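Local coordinates for protein bacteriohemerythrin (PDB 4XPX) that binds oxygen reversibly at a site containing two iron atoms and may store it or deliver it to oxygen-requiring enzymes, at residues H21-D26 with I51-M56; G38-I43 with E98-Q103; K59-E64 with A74-E79. All blocks are in the same frame, centred on the assembly; numbering follows the deposited sequence.

Contact 1: H21-D26 with I51-M56; sequences HKTIFD and IDYVVM. With FE2 (Fe (II) ion), chain C.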
loop_
_atom_site.group_PDB
_atom_site.type_symbol
_atom_site.label_atom_id
_atom_site.label_comp_id
_atom_site.label_asym_id
_atom_site.label_seq_id
_atom_site.Cartn_x
_atom_site.Cartn_y
_atom_site.Cartn_z
ATOM N N HIS A 21 4.397 -6.163 -2.598
ATOM C CA HIS A 21 3.663 -6.220 -1.308
ATOM C C HIS A 21 4.599 -6.406 -0.150
ATOM O O HIS A 21 4.458 -5.791 0.918
ATOM C CB HIS A 21 2.616 -7.316 -1.338
ATOM C CG HIS A 21 1.500 -7.037 -2.295
ATOM N ND1 HIS A 21 0.716 -8.029 -2.852
ATOM C CD2 HIS A 21 1.009 -5.849 -2.793
ATOM C CE1 HIS A 21 -0.214 -7.431 -3.614
ATOM N NE2 HIS A 21 -0.062 -6.114 -3.630
ATOM N N LYS A 22 5.596 -7.314 -0.309
ATOM C CA LYS A 22 6.551 -7.545 0.799
ATOM C C LYS A 22 7.312 -6.274 1.099
ATOM O O LYS A 22 7.542 -5.950 2.320
ATOM C CB LYS A 22 7.481 -8.693 0.458
ATOM C CG LYS A 22 6.821 -10.036 0.418
ATOM C CD LYS A 22 7.750 -11.071 -0.149
ATOM C CE LYS A 22 7.029 -12.254 -0.509
ATOM N NZ LYS A 22 7.877 -13.406 -0.890
ATOM N N THR A 23 7.719 -5.488 0.072
ATOM C CA THR A 23 8.365 -4.216 0.355
ATOM C C THR A 23 7.437 -3.260 1.067
ATOM O O THR A 23 7.862 -2.595 2.050
ATOM C CB THR A 23 8.847 -3.580 -0.966
ATOM O OG1 THR A 23 9.882 -4.381 -1.544
ATOM C CG2 THR A 23 9.348 -2.159 -0.767
ATOM N N ILE A 24 6.178 -3.149 0.646
ATOM C CA ILE A 24 5.224 -2.296 1.333
ATOM C C ILE A 24 5.151 -2.674 2.808
ATOM O O ILE A 24 5.151 -1.791 3.686
ATOM C CB ILE A 24 3.874 -2.321 0.634
ATOM C CG1 ILE A 24 3.933 -1.640 -0.724
ATOM C CG2 ILE A 24 2.816 -1.678 1.504
ATOM C CD1 ILE A 24 2.767 -1.898 -1.639
ATOM N N PHE A 25 5.011 -3.942 3.075
ATOM C CA PHE A 25 4.864 -4.381 4.484
ATOM C C PHE A 25 6.098 -3.943 5.275
ATOM O O PHE A 25 5.986 -3.470 6.424
ATOM C CB PHE A 25 4.691 -5.887 4.617
ATOM C CG PHE A 25 3.335 -6.453 4.265
ATOM C CD1 PHE A 25 2.479 -5.901 3.288
ATOM C CD2 PHE A 25 2.890 -7.557 4.939
ATOM C CE1 PHE A 25 1.276 -6.526 2.995
ATOM C CE2 PHE A 25 1.657 -8.150 4.669
ATOM C CZ PHE A 25 0.857 -7.664 3.667
ATOM N N ASP A 26 7.285 -4.118 4.708
ATOM C CA ASP A 26 8.517 -3.708 5.420
ATOM C C ASP A 26 8.517 -2.218 5.657
ATOM O O ASP A 26 8.952 -1.732 6.748
ATOM C CB ASP A 26 9.723 -4.146 4.618
ATOM C CG ASP A 26 10.062 -5.597 4.701
ATOM O OD1 ASP A 26 9.544 -6.341 5.586
ATOM O OD2 ASP A 26 10.931 -6.118 3.854
ATOM N N ILE A 51 4.645 6.190 0.760
ATOM C CA ILE A 51 3.572 6.578 -0.149
ATOM C C ILE A 51 4.084 6.566 -1.568
ATOM O O ILE A 51 3.382 6.133 -2.505
ATOM C CB ILE A 51 2.998 7.939 0.266
ATOM C CG1 ILE A 51 2.186 7.768 1.565
ATOM C CG2 ILE A 51 2.135 8.514 -0.842
ATOM C CD1 ILE A 51 1.765 8.993 2.237
ATOM N N ASP A 52 5.315 7.053 -1.838
ATOM C CA ASP A 52 5.847 6.986 -3.180
ATOM C C ASP A 52 5.863 5.568 -3.707
ATOM O O ASP A 52 5.497 5.295 -4.875
ATOM C CB ASP A 52 7.267 7.595 -3.208
ATOM C CG ASP A 52 7.752 7.836 -4.584
ATOM O OD1 ASP A 52 7.232 8.786 -5.212
ATOM O OD2 ASP A 52 8.576 7.044 -5.143
ATOM N N TYR A 53 6.282 4.634 -2.855
ATOM C CA TYR A 53 6.376 3.244 -3.270
ATOM C C TYR A 53 5.011 2.661 -3.524
ATOM O O TYR A 53 4.814 1.907 -4.532
ATOM C CB TYR A 53 7.167 2.427 -2.220
ATOM C CG TYR A 53 7.481 1.088 -2.767
ATOM C CD1 TYR A 53 8.570 0.904 -3.554
ATOM C CD2 TYR A 53 6.675 -0.010 -2.520
ATOM C CE1 TYR A 53 8.869 -0.338 -4.134
ATOM C CE2 TYR A 53 6.938 -1.242 -3.083
ATOM C CZ TYR A 53 8.005 -1.418 -3.853
ATOM O OH TYR A 53 8.254 -2.649 -4.390
ATOM N N VAL A 54 4.038 2.917 -2.644
ATOM C CA VAL A 54 2.682 2.433 -2.831
ATOM C C VAL A 54 2.121 2.928 -4.175
ATOM O O VAL A 54 1.505 2.143 -4.950
ATOM C CB VAL A 54 1.799 2.819 -1.677
ATOM C CG1 VAL A 54 0.315 2.520 -1.971
ATOM C CG2 VAL A 54 2.224 2.036 -0.420
ATOM N N VAL A 55 2.290 4.195 -4.486
ATOM C CA VAL A 55 1.785 4.718 -5.766
ATOM C C VAL A 55 2.442 4.001 -6.917
ATOM O O VAL A 55 1.735 3.680 -7.919
ATOM C CB VAL A 55 1.955 6.225 -5.786
ATOM C CG1 VAL A 55 1.802 6.801 -7.220
ATOM C CG2 VAL A 55 1.102 6.931 -4.824
ATOM N N MET A 56 3.715 3.736 -6.841
ATOM C CA MET A 56 4.391 3.018 -7.890
ATOM C C MET A 56 3.873 1.599 -8.020
ATOM O O MET A 56 3.648 1.091 -9.164
ATOM C CB MET A 56 5.892 3.031 -7.611
ATOM C CG MET A 56 6.721 2.395 -8.680
ATOM S SD MET A 56 6.740 0.604 -8.537
ATOM C CE MET A 56 7.453 0.317 -6.941
HETATM FE FE FE2 C . -1.364 -4.669 -4.407
HETATM O O HOH W 1 -2.593 -3.114 -4.470
HETATM O O HOH W 2 -1.473 -3.575 -2.145
#

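Contact 2: G38-I43 with E98-Q103; sequences GNRSEI and EAEVNQ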
loop_
_atom_site.group_PDB
_atom_site.type_symbol
_atom_site.label_atom_id
_atom_site.label_comp_id
_atom_site.label_asym_id
_atom_site.label_seq_id
_atom_site.Cartn_x
_atom_site.Cartn_y
_atom_site.Cartn_z
ATOM N N GLY A 38 8.669 10.700 18.906
ATOM C CA GLY A 38 8.528 12.074 18.534
ATOM C C GLY A 38 9.489 12.561 17.531
ATOM O O GLY A 38 9.682 13.789 17.437
ATOM N N ASN A 39 10.075 11.682 16.719
ATOM C CA ASN A 39 11.069 12.103 15.746
ATOM C C ASN A 39 10.333 12.477 14.465
ATOM O O ASN A 39 10.216 11.642 13.534
ATOM C CB ASN A 39 12.053 10.997 15.513
ATOM C CG ASN A 39 12.822 10.636 16.784
ATOM O OD1 ASN A 39 13.077 11.493 17.648
ATOM N ND2 ASN A 39 13.099 9.345 16.955
ATOM N N ARG A 40 9.797 13.657 14.396
ATOM C CA ARG A 40 8.874 14.047 13.344
ATOM C C ARG A 40 9.527 14.069 11.986
ATOM O O ARG A 40 8.914 13.651 10.966
ATOM C CB ARG A 40 8.158 15.349 13.663
ATOM C CG ARG A 40 6.853 15.491 12.915
ATOM C CD ARG A 40 6.146 16.818 13.232
ATOM N NE ARG A 40 4.804 16.895 12.767
ATOM C CZ ARG A 40 4.456 17.344 11.592
ATOM N NH1 ARG A 40 5.280 17.733 10.661
ATOM N NH2 ARG A 40 3.186 17.352 11.272
ATOM N N SER A 41 10.751 14.501 11.889
ATOM C CA SER A 41 11.470 14.465 10.611
ATOM C C SER A 41 11.654 13.034 10.115
ATOM O O SER A 41 11.454 12.766 8.865
ATOM C CB SER A 41 12.869 15.101 10.714
ATOM O OG SER A 41 13.651 15.061 9.539
ATOM N N GLU A 42 11.971 12.121 10.975
ATOM C CA GLU A 42 12.083 10.711 10.563
ATOM C C GLU A 42 10.744 10.128 10.189
ATOM O O GLU A 42 10.672 9.342 9.183
ATOM C CB GLU A 42 12.684 9.865 11.710
ATOM C CG GLU A 42 14.142 10.336 12.107
ATOM C CD GLU A 42 14.635 9.690 13.406
ATOM O OE1 GLU A 42 14.388 8.432 13.563
ATOM O OE2 GLU A 42 15.266 10.457 14.240
ATOM N N ILE A 43 9.689 10.472 10.909
ATOM C CA ILE A 43 8.370 10.057 10.505
ATOM C C ILE A 43 8.075 10.538 9.109
ATOM O O ILE A 43 7.573 9.749 8.234
ATOM C CB ILE A 43 7.304 10.561 11.505
ATOM C CG1 ILE A 43 7.479 9.854 12.871
ATOM C CG2 ILE A 43 5.893 10.383 10.960
ATOM C CD1 ILE A 43 6.686 10.464 14.020
ATOM N N GLU A 98 -0.457 20.321 10.327
ATOM C CA GLU A 98 -1.834 20.327 10.735
ATOM C C GLU A 98 -2.359 18.983 11.233
ATOM O O GLU A 98 -3.419 18.940 11.923
ATOM C CB GLU A 98 -2.740 20.748 9.580
ATOM C CG GLU A 98 -2.475 22.155 9.087
ATOM C CD GLU A 98 -3.121 22.402 7.715
ATOM O OE1 GLU A 98 -3.701 21.491 7.025
ATOM O OE2 GLU A 98 -2.982 23.537 7.193
ATOM N N ALA A 99 -1.582 17.921 10.996
ATOM C CA ALA A 99 -1.932 16.562 11.479
ATOM C C ALA A 99 -0.669 15.864 11.801
ATOM O O ALA A 99 0.352 16.124 11.260
ATOM C CB ALA A 99 -2.675 15.835 10.374
ATOM N N GLU A 100 -0.783 14.882 12.711
ATOM C CA GLU A 100 0.329 14.055 13.102
ATOM C C GLU A 100 0.166 12.680 12.490
ATOM O O GLU A 100 -0.968 12.291 12.137
ATOM C CB GLU A 100 0.429 13.893 14.602
ATOM C CG GLU A 100 0.664 15.217 15.360
ATOM C CD GLU A 100 1.849 16.014 14.827
ATOM O OE1 GLU A 100 2.834 15.553 14.185
ATOM O OE2 GLU A 100 1.796 17.264 14.934
ATOM N N VAL A 101 1.256 11.993 12.314
ATOM C CA VAL A 101 1.249 10.593 11.950
ATOM C C VAL A 101 1.552 9.806 13.211
ATOM O O VAL A 101 2.533 10.110 13.908
ATOM C CB VAL A 101 2.245 10.372 10.818
ATOM C CG1 VAL A 101 2.551 8.919 10.658
ATOM C CG2 VAL A 101 1.606 11.022 9.521
ATOM N N ASN A 102 0.740 8.785 13.491
ATOM C CA ASN A 102 0.906 7.973 14.695
ATOM C C ASN A 102 0.562 6.543 14.335
ATOM O O ASN A 102 0.371 6.214 13.146
ATOM C CB ASN A 102 0.127 8.576 15.815
ATOM C CG ASN A 102 -1.322 8.655 15.493
ATOM O OD1 ASN A 102 -1.896 7.783 14.817
ATOM N ND2 ASN A 102 -1.996 9.727 15.955
ATOM N N GLN A 103 0.536 5.664 15.314
ATOM C CA GLN A 103 0.319 4.262 15.035
ATOM C C GLN A 103 -1.144 3.987 14.573
ATOM O O GLN A 103 -1.418 2.874 14.063
ATOM C CB GLN A 103 0.708 3.345 16.162
ATOM C CG GLN A 103 2.215 3.316 16.330
ATOM C CD GLN A 103 2.723 2.222 17.246
ATOM O OE1 GLN A 103 1.976 1.730 18.134
ATOM N NE2 GLN A 103 3.959 1.825 17.052
#

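Contact 3: K59-E64 with A74-E79; sequences KSEETE and AAHKAE. With FE2 (Fe (II) ion), chain B; FE2 (Fe (II) ion), chain C.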
loop_
_atom_site.group_PDB
_atom_site.type_symbol
_atom_site.label_atom_id
_atom_site.label_comp_id
_atom_site.label_asym_id
_atom_site.label_seq_id
_atom_site.Cartn_x
_atom_site.Cartn_y
_atom_site.Cartn_z
ATOM N N LYS A 59 0.570 1.664 -9.840
ATOM C CA LYS A 59 0.813 1.863 -11.278
ATOM C C LYS A 59 1.254 0.572 -11.896
ATOM O O LYS A 59 0.883 0.281 -13.067
ATOM C CB LYS A 59 1.799 2.986 -11.482
ATOM C CG LYS A 59 1.291 4.341 -11.221
ATOM C CD LYS A 59 2.455 5.335 -11.435
ATOM C CE LYS A 59 2.041 6.746 -11.130
ATOM N NZ LYS A 59 3.376 7.437 -11.309
ATOM N N SER A 60 2.084 -0.187 -11.219
ATOM C CA SER A 60 2.550 -1.441 -11.768
ATOM C C SER A 60 1.423 -2.422 -11.968
ATOM O O SER A 60 1.292 -3.059 -13.062
ATOM C CB SER A 60 3.578 -2.064 -10.841
ATOM O OG SER A 60 4.739 -1.266 -10.603
ATOM N N GLU A 61 0.576 -2.588 -10.957
ATOM C CA GLU A 61 -0.574 -3.469 -11.082
ATOM C C GLU A 61 -1.500 -2.935 -12.198
ATOM O O GLU A 61 -2.032 -3.762 -13.009
ATOM C CB GLU A 61 -1.415 -3.507 -9.799
ATOM C CG GLU A 61 -0.776 -4.298 -8.665
ATOM C CD GLU A 61 -1.731 -4.443 -7.486
ATOM O OE1 GLU A 61 -2.778 -3.824 -7.500
ATOM O OE2 GLU A 61 -1.354 -5.239 -6.556
ATOM N N GLU A 62 -1.752 -1.664 -12.240
ATOM C CA GLU A 62 -2.721 -1.115 -13.217
ATOM C C GLU A 62 -2.223 -1.305 -14.610
ATOM O O GLU A 62 -3.041 -1.637 -15.518
ATOM C CB GLU A 62 -2.969 0.359 -12.920
ATOM C CG GLU A 62 -3.780 0.546 -11.659
ATOM C CD GLU A 62 -3.717 1.941 -11.074
ATOM O OE1 GLU A 62 -3.428 2.931 -11.853
ATOM O OE2 GLU A 62 -4.016 2.148 -9.863
ATOM N N THR A 63 -0.958 -1.091 -14.882
ATOM C CA THR A 63 -0.432 -1.268 -16.227
ATOM C C THR A 63 -0.613 -2.683 -16.646
ATOM O O THR A 63 -1.060 -2.950 -17.836
ATOM C CB THR A 63 1.053 -0.863 -16.289
ATOM O OG1 THR A 63 1.207 0.523 -15.943
ATOM C CG2 THR A 63 1.641 -1.114 -17.652
ATOM N N GLU A 64 -0.320 -3.644 -15.814
ATOM C CA GLU A 64 -0.469 -5.032 -16.178
ATOM C C GLU A 64 -1.915 -5.416 -16.351
ATOM O O GLU A 64 -2.261 -6.117 -17.343
ATOM C CB GLU A 64 0.225 -5.891 -15.140
ATOM C CG GLU A 64 1.723 -5.838 -15.089
ATOM C CD GLU A 64 2.419 -6.005 -16.400
ATOM O OE1 GLU A 64 2.134 -7.053 -16.950
ATOM O OE2 GLU A 64 3.161 -5.098 -16.908
ATOM N N ALA A 74 -11.053 -1.487 -13.963
ATOM C CA ALA A 74 -11.491 -0.127 -13.577
ATOM C C ALA A 74 -11.937 -0.095 -12.149
ATOM O O ALA A 74 -11.578 0.897 -11.422
ATOM C CB ALA A 74 -12.609 0.345 -14.520
ATOM N N ALA A 75 -12.604 -1.093 -11.672
ATOM C CA ALA A 75 -13.047 -1.088 -10.229
ATOM C C ALA A 75 -11.804 -1.182 -9.343
ATOM O O ALA A 75 -11.721 -0.518 -8.293
ATOM C CB ALA A 75 -13.996 -2.255 -9.949
ATOM N N HIS A 76 -10.844 -1.993 -9.729
ATOM C CA HIS A 76 -9.634 -2.132 -8.925
ATOM C C HIS A 76 -8.884 -0.839 -8.882
ATOM O O HIS A 76 -8.460 -0.358 -7.780
ATOM C CB HIS A 76 -8.820 -3.263 -9.514
ATOM C CG HIS A 76 -7.670 -3.693 -8.691
ATOM N ND1 HIS A 76 -7.322 -5.020 -8.654
ATOM C CD2 HIS A 76 -6.750 -3.030 -7.927
ATOM C CE1 HIS A 76 -6.236 -5.102 -7.847
ATOM N NE2 HIS A 76 -5.846 -3.933 -7.413
ATOM N N LYS A 77 -8.697 -0.174 -10.019
ATOM C CA LYS A 77 -8.050 1.140 -10.032
ATOM C C LYS A 77 -8.779 2.112 -9.170
ATOM O O LYS A 77 -8.144 2.972 -8.514
ATOM C CB LYS A 77 -7.926 1.646 -11.449
ATOM C CG LYS A 77 -7.243 2.998 -11.537
ATOM C CD LYS A 77 -6.944 3.410 -12.936
ATOM C CE LYS A 77 -6.112 4.681 -13.036
ATOM N NZ LYS A 77 -6.801 5.813 -12.480
ATOM N N ALA A 78 -10.111 2.081 -9.167
ATOM C CA ALA A 78 -10.872 3.008 -8.293
ATOM C C ALA A 78 -10.535 2.821 -6.851
ATOM O O ALA A 78 -10.456 3.803 -6.083
ATOM C CB ALA A 78 -12.346 2.881 -8.583
ATOM N N GLU A 79 -10.348 1.580 -6.397
ATOM C CA GLU A 79 -9.923 1.338 -5.012
ATOM C C GLU A 79 -8.575 1.960 -4.733
ATOM O O GLU A 79 -8.352 2.624 -3.711
ATOM C CB GLU A 79 -9.906 -0.133 -4.655
ATOM C CG GLU A 79 -11.210 -0.886 -4.880
ATOM C CD GLU A 79 -12.447 -0.384 -4.189
ATOM O OE1 GLU A 79 -12.330 0.384 -3.209
ATOM O OE2 GLU A 79 -13.627 -0.733 -4.660
HETATM FE FE FE2 B . -4.262 -3.580 -5.944
HETATM FE FE FE2 C . -1.364 -4.669 -4.407
HETATM O O HOH W 1 -2.593 -3.114 -4.470
HETATM O O HOH W 2 -1.473 -3.575 -2.145
#

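Contact 1: H21-D26 with I51-M56
A threonine methyl seated on the face of a tyrosine ring is the striking feature here: Thr23 CG2 lies 3.6 Å from the centroid of the Tyr53 ring and 20° off its normal, a CH-pi contact. The methyl is displaced toward the CZ-CE2 bond, and its closest ring atom is Tyr53 CZ. Thr23 turns its methyl anti to the backbone N and across to the ring, while OG1 swings back beside that N and makes a weak hydrogen bond to the carbonyl of Asp19 one turn earlier. Tyr53 in turn has CG anti to its own N (chi1 -169°), which carries the ring over to helix 15-34, where the two side chains cross at about a right angle.

Ile24 meets the same ring from another direction. Its CG1 sits at the edge, in the ring plane, 3.7 Å from Tyr53 CD2, so the tyrosine is touched on a face and on an edge by consecutive residues of one helix. Deeper in, Ile24 CG1 also lies 4.1 Å from Val54 CG2, these two side chains again crossing nearly at right angles. All of this is apolar or CH-pi packing; the segments exchange no polar bond. The axes of these short segments run antiparallel at 161° and come no closer than 10.2 Å, a spacing bridged by side chains.

Two residues before Thr23, His21 points away from 51-56 and binds an iron through NE2 at 2.1 Å; His57, Glu61 and Asp121 are further protein ligands of that iron. Gln20 and Met27 of helix 15-34 also touch Tyr53, extending its packing along that helix. On the inner side, Ile24 rests on Leu113 of helix 103-121, which ties this antiparallel pair into the rest of the helical bundle.

Contact 2: G38-I43 with E98-Q103
The first turn of helix 40-67 faces an irregular connection leading into helix 103-121, and the backbones come nearest at Ile43 and Val101, whose CA atoms are 7.3 Å apart. Arg40 carries the polar part. Its chain is extended from CG to NE, with CG anti to the backbone N (chi1 -157°), and this reach brings NE to Glu100 OE1 in a salt bridge of 2.8 Å. The bond is fairly straight, 162° at the hydrogen, and lands on the syn lone pair of OE1. That oxygen lies close to the guanidinium plane, although the carboxylate itself is turned 79° against it. Glu100 bends at chi2, which brings its carboxylate to the edge of the guanidinium. NH2 adds a weak, strongly bent bond to Ala99 O at 3.1 Å, and also hydrogen-bonds the carbonyl of Phe94, whose ring makes a cation-pi contact with Arg40.

Beside this polar pair, Ile43 CG2 packs 3.7 Å from Val101 CB, the two side chains sliding past each other in opposite directions; both are buried. An alanine in place of Arg40 would probably leave Glu100 without its charged mate and the carbonyls of Ala99 and Phe94 without their NH2 donor. The chemistry implies that one guanidinium links the helix start to the connection through a charge pair and carbonyl bonds, while Ile43 and Val101 add apolar packing beside it.

Contact 3: K59-E64 with A74-E79
Glu61 and His76 meet through a metal: Glu61 OE1 and His76 NE2 each bind the same iron at 2.2 Å. The two atoms are 3.1 Å apart, a closeness that reflects neighbouring positions on the metal and is not a hydrogen bond. Glu61 has CG anti to its carbonyl carbon (chi1 -74°) and an extended chain beyond, which sends the carboxylate between the irons; its other oxygen, OE2, binds the second iron at 2.2 Å and accepts a hydrogen bond from Tyr124. His76 differs, with CG anti to the backbone N (chi1 -170°), and its ring stands nearly perpendicular to the carboxylate, the planes 89° apart. Water 1 also links the irons, 2.3 Å from the one held by His76 and 2.0 Å from the other.

Farther from the metals, Glu62 lies across the aliphatic part of Lys77 at about a right angle, with Glu62 OE1 3.4 Å from Lys77 CE. Lys77 runs extended as far as CE and then bends, which leaves NZ beyond salt-bridge distance of Glu62; NZ pairs with Asp81 instead. Glu62 OE2 is hydrogen-bonded to ND1 of His80, another iron ligand, so this carboxylate serves as a second-shell partner that probably helps fix the rotation of that imidazole.

His80, His116 and Asp121 complete the protein ligands of the iron bound by His76. Two carboxylates, Glu61 and Asp121, bridging two irons whose other protein ligands are five histidines, inside a helical bundle: this is the hemerythrin oxygen-binding site.

Overall arrangement
Helix 40-67 is the common thread, giving one segment to each contact. Contacts 1 and 3, with centres 15 Å apart, converge on the di-iron site: His21 NE2 and Glu61 OE2 bind the same iron and lie 3.3 Å from each other, and waters 1 and 2 belong to both. Contact 1 supplies a terminal ligand, whereas contact 3 brings one of the two bridging carboxylates and a histidine of the second iron. Contact 2 lies away from the metals. Its centre is about 19 Å from that of contact 1, without touching it, and their segments alternate along the chain; the centre of contact 3, nested inside the loop it closes, is about 29 Å off, across the chain's centre.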